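Local atomic coordinates of putative dehydrogenase (Pseudarthrobacter phenanthrenivorans, PDB entry 6A3F), a protein that catalyses the NAD(+)-dependent oxidation of levoglucosan to 3-dehydrolevoglucosan, working as a homotetramer of the Gfo/Idh/MocA family. Residues 228-233 with 394-399. Numbering follows the deposited sequence.
Sequences VNAVLS and VESAAK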
loop_
_atom_site.group_PDB
_atom_site.type_symbol
_atom_site.label_atom_id
_atom_site.label_comp_id
_atom_site.label_asym_id
_atom_site.label_seq_id
_atom_site.Cartn_x
_atom_site.Cartn_y
_atom_site.Cartn_z
ATOM N N VAL B 228 -14.878 -22.431 -20.349
ATOM C CA VAL B 228 -15.154 -21.881 -19.018
ATOM C C VAL B 228 -15.885 -22.889 -18.115
ATOM O O VAL B 228 -16.567 -23.831 -18.560
ATOM C CB VAL B 228 -15.982 -20.590 -19.160
ATOM C CG1 VAL B 228 -15.237 -19.495 -19.903
ATOM C CG2 VAL B 228 -17.326 -20.892 -19.847
ATOM N N ASN B 229 -15.802 -22.646 -16.804
ATOM C CA ASN B 229 -16.485 -23.444 -15.813
ATOM C C ASN B 229 -16.844 -22.523 -14.643
ATOM O O ASN B 229 -15.937 -21.916 -14.002
ATOM C CB ASN B 229 -15.630 -24.627 -15.355
ATOM C CG ASN B 229 -16.414 -25.766 -14.722
ATOM O OD1 ASN B 229 -17.307 -25.567 -13.917
ATOM N ND2 ASN B 229 -16.059 -26.984 -15.069
ATOM N N ALA B 230 -18.145 -22.350 -14.385
ATOM C CA ALA B 230 -18.578 -21.187 -13.610
ATOM C C ALA B 230 -19.572 -21.545 -12.509
ATOM O O ALA B 230 -20.220 -22.582 -12.509
ATOM C CB ALA B 230 -19.185 -20.130 -14.498
ATOM N N VAL B 231 -19.716 -20.582 -11.595
ATOM C CA VAL B 231 -20.754 -20.580 -10.589
ATOM C C VAL B 231 -21.349 -19.176 -10.536
ATOM O O VAL B 231 -20.608 -18.214 -10.360
ATOM C CB VAL B 231 -20.247 -20.995 -9.189
ATOM C CG1 VAL B 231 -21.348 -20.856 -8.124
ATOM C CG2 VAL B 231 -19.649 -22.394 -9.179
ATOM N N LEU B 232 -22.691 -19.069 -10.607
ATOM C CA LEU B 232 -23.383 -17.799 -10.402
ATOM C C LEU B 232 -24.115 -17.810 -9.064
ATOM O O LEU B 232 -24.739 -18.797 -8.707
ATOM C CB LEU B 232 -24.391 -17.590 -11.531
ATOM C CG LEU B 232 -23.815 -17.530 -12.930
ATOM C CD1 LEU B 232 -24.945 -17.652 -13.944
ATOM C CD2 LEU B 232 -23.043 -16.241 -13.155
ATOM N N SER B 233 -24.085 -16.694 -8.364
ATOM C CA SER B 233 -24.690 -16.589 -7.093
ATOM C C SER B 233 -25.555 -15.334 -7.047
ATOM O O SER B 233 -25.206 -14.292 -7.646
ATOM C CB SER B 233 -23.658 -16.573 -6.000
ATOM O OG SER B 233 -22.801 -17.703 -6.070
ATOM N N VAL B 394 -22.989 -18.900 -18.402
ATOM C CA VAL B 394 -24.357 -19.173 -17.877
ATOM C C VAL B 394 -24.711 -20.658 -18.069
ATOM O O VAL B 394 -25.171 -21.310 -17.158
ATOM C CB VAL B 394 -25.385 -18.256 -18.558
ATOM C CG1 VAL B 394 -26.808 -18.626 -18.148
ATOM C CG2 VAL B 394 -25.139 -16.783 -18.257
ATOM N N GLU B 395 -24.448 -21.182 -19.226
ATOM C CA GLU B 395 -24.680 -22.614 -19.494
ATOM C C GLU B 395 -23.790 -23.498 -18.599
ATOM O O GLU B 395 -24.239 -24.497 -17.986
ATOM C CB GLU B 395 -24.357 -22.863 -20.951
ATOM C CG GLU B 395 -24.623 -24.293 -21.371
ATOM C CD GLU B 395 -24.164 -24.636 -22.766
ATOM O OE1 GLU B 395 -23.878 -23.714 -23.553
ATOM O OE2 GLU B 395 -24.101 -25.840 -23.065
ATOM N N SER B 396 -22.500 -23.150 -18.512
ATOM C CA SER B 396 -21.608 -23.866 -17.607
ATOM C C SER B 396 -22.144 -23.914 -16.168
ATOM O O SER B 396 -22.076 -24.970 -15.472
ATOM C CB SER B 396 -20.210 -23.275 -17.600
ATOM O OG SER B 396 -19.559 -23.722 -16.430
ATOM N N ALA B 397 -22.589 -22.756 -15.659
ATOM C CA ALA B 397 -23.082 -22.671 -14.295
ATOM C C ALA B 397 -24.329 -23.562 -14.108
ATOM O O ALA B 397 -24.498 -24.172 -13.041
ATOM C CB ALA B 397 -23.387 -21.246 -13.907
ATOM N N ALA B 398 -25.180 -23.566 -15.112
ATOM C CA ALA B 398 -26.438 -24.343 -15.024
ATOM C C ALA B 398 -26.132 -25.843 -15.045
ATOM O O ALA B 398 -26.746 -26.587 -14.288
ATOM C CB ALA B 398 -27.350 -23.975 -16.162
ATOM N N LYS B 399 -25.236 -26.257 -15.927
ATOM C CA LYS B 399 -24.915 -27.686 -16.121
ATOM C C LYS B 399 -23.810 -28.160 -15.195
ATOM O O LYS B 399 -23.533 -29.323 -15.213
ATOM C CB LYS B 399 -24.472 -27.946 -17.552
ATOM C CG LYS B 399 -25.646 -27.865 -18.494
ATOM C CD LYS B 399 -25.263 -28.007 -19.910
ATOM C CE LYS B 399 -26.490 -27.916 -20.788
ATOM N NZ LYS B 399 -26.094 -27.926 -22.208
HETATM O O HOH W 1 -22.464 -23.884 -11.034
#
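Ser396 and Ala230 illustrate how small residues let a helix dock directly on the backbone of a strand. Ser396 OG accepts a hydrogen bond from the backbone N-H of Ala230, with Ala230 N to Ser396 OG 2.8 Å, bent to 140° at the hydrogen. A chi1 of 161° swings OG anti to the N of Ser396 and out over the strand, where Ser396 OG also lies 3.1 Å from Asn229 CA. The same oxygen is hydrogen-bonded to Ser401 O just beyond the helix, so it links strand 225-233 to the turn leading into the short strand 403-404, whose Val403 pairs with Val228.

One residue on, Ala397 continues the close packing. A C-H of Ala397 CA points to Ala230 O, 3.4 Å away, and Ala397 CB lies 3.9 Å from Leu232 CG. The axes of segments 228-233 and 394-399 approach to 6.2 Å, crossing at -73°, a spacing consistent with the small side chains of Ser396 and Ala397 on the facing side of the helix.

At the exposed Val394 the fit slackens: Leu232 CD1 reaches Val394 CG2 only loosely, at 4.4 Å. Apart from this edge, a water donates to both Ala230 O and Ala397 O, bridging the backbones where they do not bond directly.

This is structural packing of the C-terminal helix 380-399 against the large mixed sheet of the substrate-binding domain. Its chemistry implies a mixed attachment, in which a serine hydroxyl and a bridging water satisfy polar groups of the strand beside a small apolar patch.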